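PDB 3HZP: DUF4440 domain-containing protein, which is of unknown function but has the NTF2-like fold, whose curved sheet often lines a pocket, and packs here as a two-fold symmetric pair. Local coordinates for the interface of chains A and B. Numbering follows the deposited sequence. Chains: chain A/B, NTF2-like protein of unknown function.

Contact 1: the interface of chains A and B. Residues chain A 69, 79, 81, 102, 129; chain B 32, 104, 116.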
loop_
_atom_site.group_PDB
_atom_site.type_symbol
_atom_site.label_atom_id
_atom_site.label_comp_id
_atom_site.label_asym_id
_atom_site.label_seq_id
_atom_site.Cartn_x
_atom_site.Cartn_y
_atom_site.Cartn_z
ATOM N N LYS A 69 11.815 -2.596 2.586
ATOM C CA LYS A 69 12.118 -2.418 1.160
ATOM C C LYS A 69 12.445 -0.960 0.936
ATOM O O LYS A 69 11.723 -0.075 1.425
ATOM C CB LYS A 69 10.928 -2.807 0.277
ATOM C CG LYS A 69 11.176 -2.690 -1.206
ATOM C CD LYS A 69 10.010 -3.171 -2.028
ATOM C CE LYS A 69 10.303 -3.168 -3.490
ATOM N NZ LYS A 69 11.440 -4.072 -3.848
ATOM N N ILE A 79 10.229 3.842 -3.616
ATOM C CA ILE A 79 9.345 3.103 -2.751
ATOM C C ILE A 79 10.083 2.816 -1.436
ATOM O O ILE A 79 11.232 2.402 -1.465
ATOM C CB ILE A 79 8.820 1.786 -3.402
ATOM C CG1 ILE A 79 8.000 1.002 -2.376
ATOM C CG2 ILE A 79 9.943 0.902 -4.005
ATOM C CD1 ILE A 79 7.137 -0.124 -3.047
ATOM N N VAL A 81 9.001 0.618 2.115
ATOM C CA VAL A 81 8.081 -0.170 2.907
ATOM C C VAL A 81 8.658 -0.350 4.279
ATOM O O VAL A 81 9.825 -0.733 4.397
ATOM C CB VAL A 81 7.820 -1.553 2.247
ATOM C CG1 VAL A 81 6.898 -2.429 3.142
ATOM C CG2 VAL A 81 7.240 -1.385 0.813
ATOM N N THR A 102 3.280 0.990 3.120
ATOM C CA THR A 102 3.881 1.169 1.791
ATOM C C THR A 102 3.827 2.652 1.488
ATOM O O THR A 102 2.743 3.258 1.495
ATOM C CB THR A 102 3.131 0.396 0.726
ATOM O OG1 THR A 102 3.219 -0.997 0.989
ATOM C CG2 THR A 102 3.685 0.715 -0.676
ATOM N N TRP A 129 8.865 -11.223 8.583
ATOM C CA TRP A 129 9.752 -10.480 7.707
ATOM C C TRP A 129 11.141 -11.110 7.731
ATOM O O TRP A 129 11.483 -11.709 8.745
ATOM C CB TRP A 129 9.830 -9.052 8.173
ATOM C CG TRP A 129 8.563 -8.268 7.962
ATOM C CD1 TRP A 129 7.670 -7.882 8.905
ATOM C CD2 TRP A 129 8.089 -7.738 6.727
ATOM N NE1 TRP A 129 6.669 -7.166 8.345
ATOM C CE2 TRP A 129 6.889 -7.066 7.005
ATOM C CE3 TRP A 129 8.548 -7.772 5.413
ATOM C CZ2 TRP A 129 6.166 -6.417 6.038
ATOM C CZ3 TRP A 129 7.838 -7.146 4.469
ATOM C CH2 TRP A 129 6.645 -6.471 4.774
ATOM N N ASP B 32 11.328 -10.283 -5.802
ATOM C CA ASP B 32 11.224 -9.660 -4.469
ATOM C C ASP B 32 9.829 -9.087 -4.161
ATOM O O ASP B 32 9.635 -8.367 -3.191
ATOM C CB ASP B 32 12.333 -8.641 -4.288
ATOM C CG ASP B 32 12.211 -7.488 -5.203
ATOM O OD1 ASP B 32 11.571 -7.581 -6.284
ATOM O OD2 ASP B 32 12.851 -6.465 -4.882
ATOM N N ILE B 104 2.616 -1.627 -7.417
ATOM C CA ILE B 104 3.781 -1.033 -8.036
ATOM C C ILE B 104 4.292 -2.029 -9.080
ATOM O O ILE B 104 4.257 -3.244 -8.843
ATOM C CB ILE B 104 4.883 -0.744 -7.027
ATOM C CG1 ILE B 104 4.350 0.107 -5.875
ATOM C CG2 ILE B 104 6.110 -0.186 -7.700
ATOM C CD1 ILE B 104 3.896 1.431 -6.310
ATOM N N TRP B 116 5.011 -5.066 -6.286
ATOM C CA TRP B 116 4.534 -4.872 -4.904
ATOM C C TRP B 116 3.035 -4.718 -4.941
ATOM O O TRP B 116 2.470 -4.134 -5.857
ATOM C CB TRP B 116 5.149 -3.624 -4.267
ATOM C CG TRP B 116 4.977 -3.576 -2.826
ATOM C CD1 TRP B 116 4.081 -2.815 -2.129
ATOM C CD2 TRP B 116 5.735 -4.296 -1.856
ATOM N NE1 TRP B 116 4.211 -3.060 -0.779
ATOM C CE2 TRP B 116 5.211 -3.957 -0.579
ATOM C CE3 TRP B 116 6.792 -5.194 -1.937
ATOM C CZ2 TRP B 116 5.714 -4.488 0.579
ATOM C CZ3 TRP B 116 7.308 -5.720 -0.765
ATOM C CH2 TRP B 116 6.761 -5.347 0.476
HETATM O O HOH W 1 9.849 -5.489 -5.886
#

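Contact 2: the interface of chains A and B. Residues chain A 34, 36, 40, 42, 116; chain B 81, 128-129.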
loop_
_atom_site.group_PDB
_atom_site.type_symbol
_atom_site.label_atom_id
_atom_site.label_comp_id
_atom_site.label_asym_id
_atom_site.label_seq_id
_atom_site.Cartn_x
_atom_site.Cartn_y
_atom_site.Cartn_z
ATOM N N LEU A 34 -2.603 10.798 -1.147
ATOM C CA LEU A 34 -3.618 10.318 -0.223
ATOM C C LEU A 34 -2.991 9.311 0.726
ATOM O O LEU A 34 -2.022 8.638 0.386
ATOM C CB LEU A 34 -4.799 9.676 -0.945
ATOM C CG LEU A 34 -5.602 10.553 -1.858
ATOM C CD1 LEU A 34 -6.579 9.752 -2.739
ATOM C CD2 LEU A 34 -6.383 11.624 -1.093
ATOM N N ILE A 36 -4.047 5.979 2.755
ATOM C CA ILE A 36 -5.037 4.900 2.714
ATOM C C ILE A 36 -5.075 4.212 4.051
ATOM O O ILE A 36 -4.110 3.612 4.477
ATOM C CB ILE A 36 -4.776 3.913 1.574
ATOM C CG1 ILE A 36 -4.639 4.633 0.231
ATOM C CG2 ILE A 36 -5.893 2.875 1.510
ATOM C CD1 ILE A 36 -5.800 5.590 -0.122
ATOM N N GLY A 40 -9.239 0.906 3.742
ATOM C CA GLY A 40 -9.169 1.254 2.336
ATOM C C GLY A 40 -9.633 2.662 2.030
ATOM O O GLY A 40 -9.536 3.138 0.908
ATOM N N PRO A 42 -9.662 6.564 1.787
ATOM C CA PRO A 42 -8.622 7.588 1.721
ATOM C C PRO A 42 -8.842 8.763 2.632
ATOM O O PRO A 42 -9.997 9.131 2.929
ATOM C CB PRO A 42 -8.701 8.039 0.257
ATOM C CG PRO A 42 -10.116 7.825 -0.146
ATOM C CD PRO A 42 -10.512 6.547 0.577
ATOM N N TRP A 116 2.428 9.029 -1.698
ATOM C CA TRP A 116 1.380 8.022 -1.444
ATOM C C TRP A 116 1.748 7.266 -0.193
ATOM O O TRP A 116 2.912 7.001 0.080
ATOM C CB TRP A 116 1.254 7.035 -2.606
ATOM C CG TRP A 116 0.037 6.246 -2.554
ATOM C CD1 TRP A 116 -0.085 4.943 -2.160
ATOM C CD2 TRP A 116 -1.269 6.675 -2.937
ATOM N NE1 TRP A 116 -1.405 4.554 -2.232
ATOM C CE2 TRP A 116 -2.152 5.586 -2.704
ATOM C CE3 TRP A 116 -1.780 7.863 -3.443
ATOM C CZ2 TRP A 116 -3.496 5.670 -2.961
ATOM C CZ3 TRP A 116 -3.135 7.943 -3.714
ATOM C CH2 TRP A 116 -3.967 6.835 -3.474
ATOM N N VAL B 81 -3.204 2.470 -8.338
ATOM C CA VAL B 81 -4.082 2.300 -7.199
ATOM C C VAL B 81 -5.473 2.047 -7.697
ATOM O O VAL B 81 -5.954 2.795 -8.553
ATOM C CB VAL B 81 -4.059 3.557 -6.284
ATOM C CG1 VAL B 81 -5.065 3.405 -5.109
ATOM C CG2 VAL B 81 -2.618 3.847 -5.775
ATOM N N LEU B 128 -16.028 7.856 -1.223
ATOM C CA LEU B 128 -14.991 8.739 -0.790
ATOM C C LEU B 128 -13.985 9.110 -1.866
ATOM O O LEU B 128 -13.154 9.981 -1.642
ATOM C CB LEU B 128 -14.238 8.125 0.395
ATOM C CG LEU B 128 -15.075 7.844 1.631
ATOM C CD1 LEU B 128 -14.200 7.104 2.639
ATOM C CD2 LEU B 128 -15.599 9.146 2.234
ATOM N N TRP B 129 -14.058 8.457 -3.008
ATOM C CA TRP B 129 -13.120 8.686 -4.092
ATOM C C TRP B 129 -13.665 9.765 -5.022
ATOM O O TRP B 129 -14.883 9.898 -5.097
ATOM C CB TRP B 129 -12.921 7.406 -4.856
ATOM C CG TRP B 129 -12.165 6.350 -4.096
ATOM C CD1 TRP B 129 -12.668 5.220 -3.541
ATOM C CD2 TRP B 129 -10.759 6.315 -3.860
ATOM N NE1 TRP B 129 -11.682 4.495 -2.965
ATOM C CE2 TRP B 129 -10.496 5.145 -3.133
ATOM C CE3 TRP B 129 -9.699 7.159 -4.178
ATOM C CZ2 TRP B 129 -9.231 4.784 -2.748
ATOM C CZ3 TRP B 129 -8.466 6.811 -3.795
ATOM C CH2 TRP B 129 -8.226 5.628 -3.077
#

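Contact 1: the interface of chains A and B
The indole of B:Trp116 lies against the sheet of chain A, and its NE1 donates a hydrogen bond to the hydroxyl OG1 of A:Thr102 at 2.9 Å. The hydroxyl sits 21° out of the ring plane, and the bond is somewhat bent. Beside it, the methyl CG2 of A:Thr102 touches CD1 at the pyrrole end. A:Val81 comes from the opposite direction and sets CG2 over one face of the six-membered ring, displaced toward the rim and 3.5 Å from CZ2 of B:Trp116; CG1 reaches the same ring carbon. A:Lys69 can be followed outward from CB: CG stands anti to the backbone nitrogen (chi1 -178°), and the chain runs extended until CD passes CE3 of B:Trp116 at 3.8 Å. Rotation about CD-CE (chi4 61°) then turns NZ out of the extended line, and it meets the carboxylate OD2 of B:Asp32 in a salt bridge of 3.0 Å. A water bonded to NZ also reaches OD1, so both carboxylate oxygens are tied to the lysine. Near the pyrrole side, CD1 of A:Ile79 packs on CG1 of B:Ile104, 4.0 Å away. Putting an alanine in place of B:Trp116 would probably leave A:Thr102 OG1 without this donor and open a gap beside A:Val81 and the A:Lys69 methylenes. The site joins strands 57-72, 77-90 and 100-108 of chain A to strands 100-108 and 111-119 of chain B, sheet against sheet.

Contact 2: the interface of chains A and B
B:Trp129 presents one face of its indole to A:Pro42, whose CG stands over the centre of the six-membered ring, 3.9 Å from the centroid, in a CH-pi contact. The neighbouring CD lies near CE2 and CZ2, so the pyrrolidine ring lies over the benzene half. On the proline's side of the ring plane but toward the rim, CD1 of A:Leu34 meets CZ3 of B:Trp129 at 3.7 Å, and CD1 of A:Ile36 meets CH2. The isoleucine crosses the indole at about a right angle, whereas the leucine comes in at a slant. From the same side, the carbonyl oxygen of A:Gly40 approaches CZ2 of B:Trp129 at 4.0 Å, a loose contact. The second indole, A:Trp116, has B:Val81 on one face and, on the opposite one, the backbone oxygen of A:Leu34 from its own chain, placed toward the rim. A:Leu34 therefore contributes its carbonyl to one tryptophan and its methyl to the other. With CG of B:Trp129 beside the backbone nitrogen (chi1 -70°) and chi2 at 106°, the ring reaches across to chain A with its benzene half leading. Just before it in the chain, B:Leu128 adds CB against A:Pro42 CD at 4.1 Å. Among the residues described, the contact is one of apolar surfaces. It clasps the tryptophan near the carboxy terminus, the last residue modelled, against the short strands 35-36 and 42-43 of the other subunit, and would probably help to hold the tail of the chain and keep the pair together.

Contact 1 and contact 2 belong to one two-fold symmetric interface, and the centres of their C-alpha atoms lie about 18 Å apart. They share Val81, Trp116 and Trp129, with the chains exchanged. Strands 77-90 and 111-119 thus serve both, and each patch has its twin on the other side of the axis. Contact 1 supplies a hydrogen bond between strands and a salt bridge from a strand to a loop, while contact 2 extends the interface outward through the carboxy-terminal segment. Together they suggest a reciprocal embrace suited to a dimer, although the structure alone does not show that the pair forms in solution.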